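Local coordinates for protein orotidine 5'-phosphate decarboxylase (Streptomyces avermitilis, PDB 3V75) that probably catalyses the decarboxylation of orotidine 5'-phosphate to UMP, the last step of de novo UMP biosynthesis, at residues Ser23-Leu31 with Glu166-Leu174; Gly76-Ser86 with Ala110-Arg120. One frame throughout, in Å; residues are numbered along the deposited sequence.

Contact 1: Ser23-Leu31 with Glu166-Leu174; sequences SLEPFGARL and ESGAGLFVL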
loop_
_atom_site.group_PDB
_atom_site.type_symbol
_atom_site.label_atom_id
_atom_site.label_comp_id
_atom_site.label_asym_id
_atom_site.label_seq_id
_atom_site.Cartn_x
_atom_site.Cartn_y
_atom_site.Cartn_z
ATOM N N SER A 23 6.864 -27.611 4.128
ATOM C CA SER A 23 6.095 -26.378 4.366
ATOM C C SER A 23 6.393 -25.843 5.782
ATOM O O SER A 23 6.535 -26.632 6.727
ATOM C CB SER A 23 4.561 -26.548 4.176
ATOM O OG SER A 23 4.249 -27.474 3.100
ATOM N N LEU A 24 6.452 -24.507 5.923
ATOM C CA LEU A 24 6.413 -23.905 7.257
ATOM C C LEU A 24 5.084 -24.280 7.869
ATOM O O LEU A 24 4.045 -24.274 7.166
ATOM C CB LEU A 24 6.452 -22.405 7.215
ATOM C CG LEU A 24 7.751 -21.678 7.118
ATOM C CD1 LEU A 24 7.452 -20.209 6.937
ATOM C CD2 LEU A 24 8.538 -21.979 8.431
ATOM N N GLU A 25 5.109 -24.583 9.170
ATOM C CA GLU A 25 3.890 -24.763 9.961
ATOM C C GLU A 25 3.035 -23.482 9.852
ATOM O O GLU A 25 3.559 -22.396 9.613
ATOM C CB GLU A 25 4.288 -25.096 11.412
ATOM C CG GLU A 25 3.145 -24.952 12.452
ATOM C CD GLU A 25 3.460 -25.350 13.913
ATOM O OE1 GLU A 25 4.512 -24.959 14.499
ATOM O OE2 GLU A 25 2.564 -26.048 14.470
ATOM N N PRO A 26 1.702 -23.601 9.965
ATOM C CA PRO A 26 0.846 -22.420 9.793
ATOM C C PRO A 26 1.224 -21.254 10.722
ATOM O O PRO A 26 1.614 -21.493 11.883
ATOM C CB PRO A 26 -0.559 -22.959 10.108
ATOM C CG PRO A 26 -0.482 -24.424 9.738
ATOM C CD PRO A 26 0.917 -24.852 10.087
ATOM N N PHE A 27 1.147 -20.036 10.195
ATOM C CA PHE A 27 1.532 -18.859 10.936
ATOM C C PHE A 27 0.867 -18.754 12.319
ATOM O O PHE A 27 1.556 -18.427 13.308
ATOM C CB PHE A 27 1.279 -17.596 10.116
ATOM C CG PHE A 27 1.565 -16.342 10.855
ATOM C CD1 PHE A 27 2.869 -16.013 11.191
ATOM C CD2 PHE A 27 0.540 -15.484 11.218
ATOM C CE1 PHE A 27 3.147 -14.816 11.875
ATOM C CE2 PHE A 27 0.812 -14.308 11.917
ATOM C CZ PHE A 27 2.120 -13.993 12.260
ATOM N N GLY A 28 -0.431 -19.027 12.419
ATOM C CA GLY A 28 -1.117 -18.840 13.698
ATOM C C GLY A 28 -0.467 -19.726 14.761
ATOM O O GLY A 28 -0.223 -19.278 15.911
ATOM N N ALA A 29 -0.179 -20.982 14.410
ATOM C CA ALA A 29 0.475 -21.892 15.327
ATOM C C ALA A 29 1.902 -21.438 15.649
ATOM O O ALA A 29 2.342 -21.506 16.818
ATOM C CB ALA A 29 0.502 -23.315 14.744
ATOM N N ARG A 30 2.659 -21.014 14.636
ATOM C CA ARG A 30 4.041 -20.586 14.884
ATOM C C ARG A 30 4.069 -19.332 15.765
ATOM O O ARG A 30 4.935 -19.212 16.646
ATOM C CB ARG A 30 4.775 -20.345 13.556
ATOM C CG ARG A 30 4.925 -21.644 12.738
ATOM C CD ARG A 30 5.861 -21.439 11.528
ATOM N NE ARG A 30 5.335 -20.455 10.571
ATOM C CZ ARG A 30 5.933 -19.311 10.236
ATOM N NH1 ARG A 30 7.098 -18.967 10.793
ATOM N NH2 ARG A 30 5.367 -18.491 9.358
ATOM N N LEU A 31 3.135 -18.424 15.526
ATOM C CA LEU A 31 3.061 -17.175 16.294
ATOM C C LEU A 31 2.696 -17.487 17.768
ATOM O O LEU A 31 3.298 -16.944 18.695
ATOM C CB LEU A 31 2.021 -16.259 15.658
ATOM C CG LEU A 31 1.673 -15.025 16.503
ATOM C CD1 LEU A 31 2.925 -14.126 16.607
ATOM C CD2 LEU A 31 0.535 -14.278 15.916
ATOM N N GLU A 166 -0.560 -21.372 1.666
ATOM C CA GLU A 166 0.380 -22.303 1.051
ATOM C C GLU A 166 1.796 -22.224 1.636
ATOM O O GLU A 166 2.472 -23.238 1.739
ATOM C CB GLU A 166 0.442 -22.086 -0.466
ATOM C CG GLU A 166 -0.840 -22.488 -1.165
ATOM C CD GLU A 166 -0.806 -22.230 -2.650
ATOM O OE1 GLU A 166 0.204 -21.700 -3.171
ATOM O OE2 GLU A 166 -1.794 -22.635 -3.326
ATOM N N SER A 167 2.234 -21.028 2.022
ATOM C CA SER A 167 3.596 -20.800 2.543
ATOM C C SER A 167 3.701 -20.940 4.055
ATOM O O SER A 167 4.798 -20.900 4.593
ATOM C CB SER A 167 4.054 -19.387 2.208
ATOM O OG SER A 167 4.140 -19.203 0.812
ATOM N N GLY A 168 2.572 -21.056 4.739
ATOM C CA GLY A 168 2.588 -21.052 6.204
ATOM C C GLY A 168 2.764 -19.627 6.743
ATOM O O GLY A 168 3.166 -19.441 7.920
ATOM N N ALA A 169 2.397 -18.625 5.938
ATOM C CA ALA A 169 2.421 -17.213 6.327
ATOM C C ALA A 169 1.028 -16.757 6.726
ATOM O O ALA A 169 0.046 -17.515 6.620
ATOM C CB ALA A 169 2.952 -16.347 5.185
ATOM N N GLY A 170 0.926 -15.522 7.212
ATOM C CA GLY A 170 -0.360 -14.967 7.617
ATOM C C GLY A 170 -0.569 -13.567 7.054
ATOM O O GLY A 170 0.296 -13.006 6.357
ATOM N N LEU A 171 -1.732 -13.006 7.357
ATOM C CA LEU A 171 -2.035 -11.619 7.012
ATOM C C LEU A 171 -2.544 -10.910 8.262
ATOM O O LEU A 171 -3.100 -11.563 9.158
ATOM C CB LEU A 171 -3.142 -11.512 5.948
ATOM C CG LEU A 171 -2.861 -12.197 4.598
ATOM C CD1 LEU A 171 -4.126 -12.068 3.689
ATOM C CD2 LEU A 171 -1.647 -11.638 3.890
ATOM N N PHE A 172 -2.366 -9.583 8.298
ATOM C CA PHE A 172 -3.102 -8.732 9.241
ATOM C C PHE A 172 -3.862 -7.720 8.428
ATOM O O PHE A 172 -3.274 -6.860 7.750
ATOM C CB PHE A 172 -2.150 -8.031 10.199
ATOM C CG PHE A 172 -1.551 -8.971 11.244
ATOM C CD1 PHE A 172 -0.324 -9.602 11.014
ATOM C CD2 PHE A 172 -2.238 -9.249 12.442
ATOM C CE1 PHE A 172 0.212 -10.466 11.966
ATOM C CE2 PHE A 172 -1.701 -10.104 13.377
ATOM C CZ PHE A 172 -0.479 -10.711 13.146
ATOM N N VAL A 173 -5.184 -7.833 8.476
ATOM C CA VAL A 173 -6.062 -6.941 7.727
ATOM C C VAL A 173 -6.386 -5.738 8.577
ATOM O O VAL A 173 -6.798 -5.902 9.721
ATOM C CB VAL A 173 -7.378 -7.688 7.329
ATOM C CG1 VAL A 173 -8.313 -6.748 6.553
ATOM C CG2 VAL A 173 -7.019 -8.947 6.487
ATOM N N LEU A 174 -6.231 -4.529 8.034
ATOM C CA LEU A 174 -6.611 -3.340 8.803
ATOM C C LEU A 174 -8.079 -3.425 9.185
ATOM O O LEU A 174 -8.937 -3.648 8.319
ATOM C CB LEU A 174 -6.415 -2.077 7.981
ATOM C CG LEU A 174 -5.021 -1.821 7.419
ATOM C CD1 LEU A 174 -4.972 -0.542 6.619
ATOM C CD2 LEU A 174 -3.965 -1.786 8.564
HETATM O O HOH W 1 4.476 -25.264 1.130
HETATM O O HOH W 2 -0.371 -19.983 7.616
#

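Contact 2: Gly76-Ser86 with Ala110-Arg120; sequences GEHVAVFKPQS and AGALVVMDAKR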
loop_
_atom_site.group_PDB
_atom_site.type_symbol
_atom_site.label_atom_id
_atom_site.label_comp_id
_atom_site.label_asym_id
_atom_site.label_seq_id
_atom_site.Cartn_x
_atom_site.Cartn_y
_atom_site.Cartn_z
ATOM N N GLY A 76 17.270 -9.823 17.907
ATOM C CA GLY A 76 16.774 -10.864 17.000
ATOM C C GLY A 76 16.601 -12.211 17.670
ATOM O O GLY A 76 15.680 -12.945 17.322
ATOM N N GLU A 77 17.457 -12.533 18.635
ATOM C CA GLU A 77 17.342 -13.807 19.341
ATOM C C GLU A 77 16.383 -13.767 20.518
ATOM O O GLU A 77 16.120 -14.812 21.138
ATOM C CB GLU A 77 18.711 -14.296 19.798
ATOM C CG GLU A 77 19.614 -14.602 18.585
ATOM C CD GLU A 77 20.938 -15.297 18.964
ATOM O OE1 GLU A 77 21.135 -15.652 20.167
ATOM O OE2 GLU A 77 21.782 -15.467 18.050
ATOM N N HIS A 78 15.860 -12.578 20.831
ATOM C CA HIS A 78 15.164 -12.369 22.101
ATOM C C HIS A 78 13.726 -12.030 21.978
ATOM O O HIS A 78 12.955 -12.270 22.901
ATOM C CB HIS A 78 15.911 -11.321 22.931
ATOM C CG HIS A 78 17.355 -11.674 23.071
ATOM N ND1 HIS A 78 17.772 -12.807 23.751
ATOM C CD2 HIS A 78 18.469 -11.130 22.527
ATOM C CE1 HIS A 78 19.088 -12.926 23.641
ATOM N NE2 HIS A 78 19.539 -11.925 22.903
ATOM N N VAL A 79 13.318 -11.510 20.837
ATOM C CA VAL A 79 11.916 -11.088 20.702
ATOM C C VAL A 79 11.129 -12.030 19.827
ATOM O O VAL A 79 11.679 -12.625 18.880
ATOM C CB VAL A 79 11.713 -9.630 20.137
ATOM C CG1 VAL A 79 12.420 -8.582 21.032
ATOM C CG2 VAL A 79 12.157 -9.537 18.686
ATOM N N ALA A 80 9.859 -12.205 20.183
ATOM C CA ALA A 80 8.988 -13.115 19.429
ATOM C C ALA A 80 8.813 -12.653 17.977
ATOM O O ALA A 80 8.880 -13.473 17.048
ATOM C CB ALA A 80 7.631 -13.266 20.093
ATOM N N VAL A 81 8.577 -11.360 17.781
ATOM C CA VAL A 81 8.179 -10.841 16.477
ATOM C C VAL A 81 8.825 -9.480 16.265
ATOM O O VAL A 81 8.943 -8.687 17.221
ATOM C CB VAL A 81 6.633 -10.641 16.416
ATOM C CG1 VAL A 81 6.152 -10.333 14.987
ATOM C CG2 VAL A 81 5.897 -11.852 16.981
ATOM N N PHE A 82 9.228 -9.185 15.030
ATOM C CA PHE A 82 9.546 -7.809 14.616
ATOM C C PHE A 82 8.551 -7.318 13.603
ATOM O O PHE A 82 8.006 -8.126 12.827
ATOM C CB PHE A 82 10.875 -7.746 13.879
ATOM C CG PHE A 82 12.083 -7.861 14.756
ATOM C CD1 PHE A 82 12.379 -6.863 15.705
ATOM C CD2 PHE A 82 12.986 -8.899 14.578
ATOM C CE1 PHE A 82 13.546 -6.939 16.475
ATOM C CE2 PHE A 82 14.165 -8.971 15.327
ATOM C CZ PHE A 82 14.435 -8.000 16.299
ATOM N N LYS A 83 8.351 -6.005 13.539
ATOM C CA LYS A 83 7.485 -5.420 12.516
ATOM C C LYS A 83 8.204 -4.270 11.838
ATOM O O LYS A 83 8.115 -3.124 12.276
ATOM C CB LYS A 83 6.157 -4.966 13.123
ATOM C CG LYS A 83 5.169 -4.409 12.074
ATOM C CD LYS A 83 3.790 -4.150 12.650
ATOM C CE LYS A 83 3.716 -2.881 13.502
ATOM N NZ LYS A 83 3.932 -1.618 12.736
ATOM N N PRO A 84 8.953 -4.555 10.766
ATOM C CA PRO A 84 9.506 -3.429 10.006
ATOM C C PRO A 84 8.392 -2.656 9.335
ATOM O O PRO A 84 7.447 -3.264 8.824
ATOM C CB PRO A 84 10.382 -4.096 8.936
ATOM C CG PRO A 84 9.857 -5.507 8.860
ATOM C CD PRO A 84 9.311 -5.864 10.202
ATOM N N GLN A 85 8.512 -1.330 9.310
ATOM C CA GLN A 85 7.569 -0.477 8.583
ATOM C C GLN A 85 8.209 -0.118 7.250
ATOM O O GLN A 85 9.156 0.646 7.184
ATOM C CB GLN A 85 7.218 0.783 9.402
ATOM C CG GLN A 85 6.449 1.860 8.652
ATOM C CD GLN A 85 5.290 1.289 7.865
ATOM O OE1 GLN A 85 5.325 1.279 6.611
ATOM N NE2 GLN A 85 4.270 0.804 8.564
ATOM N N SER A 86 7.648 -0.696 6.183
ATOM C CA SER A 86 8.209 -0.580 4.843
ATOM C C SER A 86 8.447 0.873 4.426
ATOM O O SER A 86 9.443 1.156 3.756
ATOM C CB SER A 86 7.252 -1.248 3.844
ATOM O OG SER A 86 7.861 -1.330 2.575
ATOM N N ALA A 110 17.625 -15.325 12.922
ATOM C CA ALA A 110 17.780 -15.294 14.391
ATOM C C ALA A 110 16.603 -15.933 15.098
ATOM O O ALA A 110 16.620 -16.091 16.326
ATOM C CB ALA A 110 17.949 -13.844 14.875
ATOM N N GLY A 111 15.578 -16.321 14.334
ATOM C CA GLY A 111 14.432 -16.995 14.915
ATOM C C GLY A 111 13.271 -16.086 15.301
ATOM O O GLY A 111 12.285 -16.572 15.871
ATOM N N ALA A 112 13.353 -14.801 14.970
ATOM C CA ALA A 112 12.225 -13.902 15.188
ATOM C C ALA A 112 11.238 -14.041 14.025
ATOM O O ALA A 112 11.667 -14.268 12.880
ATOM C CB ALA A 112 12.682 -12.485 15.274
ATOM N N LEU A 113 9.943 -13.948 14.311
ATOM C CA LEU A 113 8.955 -13.846 13.243
ATOM C C LEU A 113 8.996 -12.431 12.727
ATOM O O LEU A 113 9.282 -11.503 13.485
ATOM C CB LEU A 113 7.562 -14.178 13.781
ATOM C CG LEU A 113 7.452 -15.630 14.276
ATOM C CD1 LEU A 113 6.071 -15.871 14.859
ATOM C CD2 LEU A 113 7.682 -16.605 13.122
ATOM N N VAL A 114 8.686 -12.241 11.451
ATOM C CA VAL A 114 8.637 -10.906 10.862
ATOM C C VAL A 114 7.270 -10.631 10.249
ATOM O O VAL A 114 6.817 -11.364 9.359
ATOM C CB VAL A 114 9.731 -10.730 9.793
ATOM C CG1 VAL A 114 9.574 -9.381 9.051
ATOM C CG2 VAL A 114 11.123 -10.819 10.462
ATOM N N VAL A 115 6.638 -9.570 10.729
ATOM C CA VAL A 115 5.415 -9.062 10.159
ATOM C C VAL A 115 5.796 -7.870 9.317
ATOM O O VAL A 115 6.232 -6.831 9.844
ATOM C CB VAL A 115 4.428 -8.620 11.266
ATOM C CG1 VAL A 115 3.204 -7.930 10.642
ATOM C CG2 VAL A 115 4.046 -9.822 12.098
HETATM N N MSE A 116 5.636 -7.992 7.999
HETATM C CA MSE A 116 5.968 -6.891 7.112
HETATM C C MSE A 116 4.823 -5.874 7.162
HETATM O O MSE A 116 3.698 -6.155 6.689
HETATM C CB MSE A 116 6.176 -7.397 5.696
HETATM C CG MSE A 116 6.333 -6.265 4.694
HETATM SE SE MSE A 116 8.015 -5.272 4.921
HETATM C CE MSE A 116 9.216 -6.727 4.546
ATOM N N ASP A 117 5.064 -4.685 7.717
ATOM C CA ASP A 117 4.008 -3.679 7.734
ATOM C C ASP A 117 4.136 -2.793 6.503
ATOM O O ASP A 117 4.888 -1.795 6.466
ATOM C CB ASP A 117 4.027 -2.861 9.035
ATOM C CG ASP A 117 2.762 -2.118 9.258
ATOM O OD1 ASP A 117 1.929 -2.003 8.306
ATOM O OD2 ASP A 117 2.528 -1.621 10.391
ATOM N N ALA A 118 3.409 -3.205 5.465
ATOM C CA ALA A 118 3.458 -2.542 4.162
ATOM C C ALA A 118 2.060 -2.086 3.702
ATOM O O ALA A 118 1.927 -1.340 2.710
ATOM C CB ALA A 118 4.082 -3.480 3.141
ATOM N N LYS A 119 1.025 -2.521 4.424
ATOM C CA LYS A 119 -0.366 -2.085 4.154
ATOM C C LYS A 119 -0.690 -2.076 2.661
ATOM O O LYS A 119 -1.129 -1.065 2.100
ATOM C CB LYS A 119 -0.676 -0.737 4.819
ATOM C CG LYS A 119 -0.603 -0.821 6.362
ATOM C CD LYS A 119 -1.063 0.500 6.968
ATOM C CE LYS A 119 -0.948 0.493 8.526
ATOM N NZ LYS A 119 0.498 0.415 8.969
ATOM N N ARG A 120 -0.458 -3.224 2.023
ATOM C CA ARG A 120 -0.720 -3.322 0.570
ATOM C C ARG A 120 -2.168 -3.687 0.328
ATOM O O ARG A 120 -2.812 -4.370 1.130
ATOM C CB ARG A 120 0.182 -4.391 -0.069
ATOM C CG ARG A 120 1.686 -4.140 0.154
ATOM C CD ARG A 120 2.115 -2.763 -0.371
ATOM N NE ARG A 120 3.574 -2.695 -0.622
ATOM C CZ ARG A 120 4.438 -1.801 -0.116
ATOM N NH1 ARG A 120 4.021 -0.863 0.752
ATOM N NH2 ARG A 120 5.713 -1.863 -0.496
HETATM O O HOH W 3 10.093 -16.040 17.432
HETATM O O HOH W 4 3.935 1.418 11.324
#

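Contact 1: Ser23-Leu31 with Glu166-Leu174
Phe27 and Phe172 meet obliquely, CE2 of Phe27 lying 3.9 Å from CE1 of Phe172, with the two side chains crossing at about a right angle. CG of Phe27 stands anti to the backbone N (chi1 176°), which carries the ring past the backbone of Gly170, where CD2 comes to 3.7 Å from Gly170 CA. A second approach is polar. NH2 of Arg30 donates to Gly168 O at 2.8 Å in a nearly straight bond (165° at the hydrogen); the oxygen lies in the guanidinium plane, but the donor sits above the carbonyl plane. The bend of the arginine at chi3 turns NE back to Glu25 O, and Leu24 CD1 lies over one guanidinium face. NH1 makes a salt bridge to Asp144, so the group is held on several sides. In this eight-stranded TIM barrel, helix 27-38, with Pro26 as its N-cap residue, thus packs against the turn between helix 158-167 and strand 170-176. Gly168 takes positive phi there, and its CA lies 3.7 Å from Leu24 O. One water accepts from Phe27 N and donates to Ala169 O, joining the first turn of the helix to the residue just before the strand.

Contact 2: Gly76-Ser86 with Ala110-Arg120
Lys83 and Asp117 form the charged centre of this contact: Lys83 NZ donates to Asp117 OD2 at 2.7 Å, and OD2 receives it on its anti lone pair, away from the other carboxylate oxygen. With CG anti to the backbone N (chi1 -177°), the lysine runs past Asp117 CB before bends at chi3 and chi4 turn its ammonium onto the acid. Lys119, the predicted proton donor, reaches the same carboxylate from its own strand, NZ meeting OD1 of Asp117 at 2.9 Å on the syn side, somewhat out of the carboxylate plane. Asp117 OD1 also accepts from Thr147, while Lys119 has a further partner in Asp122 of the second subunit. This alternating lysine-aspartate array, completed across the dimer, is characteristic of the OMP decarboxylase active site at the C-terminal ends of the barrel strands. The amide of Gln85 crosses beside the acid, its plane 55° from the carboxylate, with NE2 3.4 Å from Asp117 CG; its OE1 turns instead to Ala87 N and caps the following helix.

Behind this layer, strands 81-84 and 113-120 run parallel, Val81 paired with Leu113 and Phe82 with Val114. Phe82 N bonds to Leu113 O and Val115 N to Phe82 O, both nearly linear, and Asp117 N bonds to Pro84 O at 3.0 Å, which ties the backbone of the aspartate to the neighbouring strand. On one face Val81 CG1 packs against Val115 CG2 at 3.6 Å. On the other, Phe82 CD2 rests against the methyl of Ala112, Pro84 CD meets Val114 CG1 at 3.7 Å, and helix 93-109 packs over Phe82, Pro84 and Val114. Farther out, Glu90 accepts from Ser86 OG and pairs with Arg120, whose guanidinium has Ala118 CB over one face.

Overall arrangement
Both contacts belong to one closed barrel of eight parallel strands, and their centres lie about 13 Å apart. Along the chain, contact 2 falls wholly between the two segments of contact 1. Contact 2 joins the neighbouring strands 81-84 and 113-120, whereas contact 1 sets the N-terminal helix 27-38 against strand 170-176, two places further round the sheet. They meet directly: Leu31 packs on Val81 and Leu113, while Leu174 touches Lys119. The helix thus lies against residues of both strand 113-120 and strand 170-176, and from there the strands run on toward the predicted catalytic lysine, beside which the second subunit contributes its own acid.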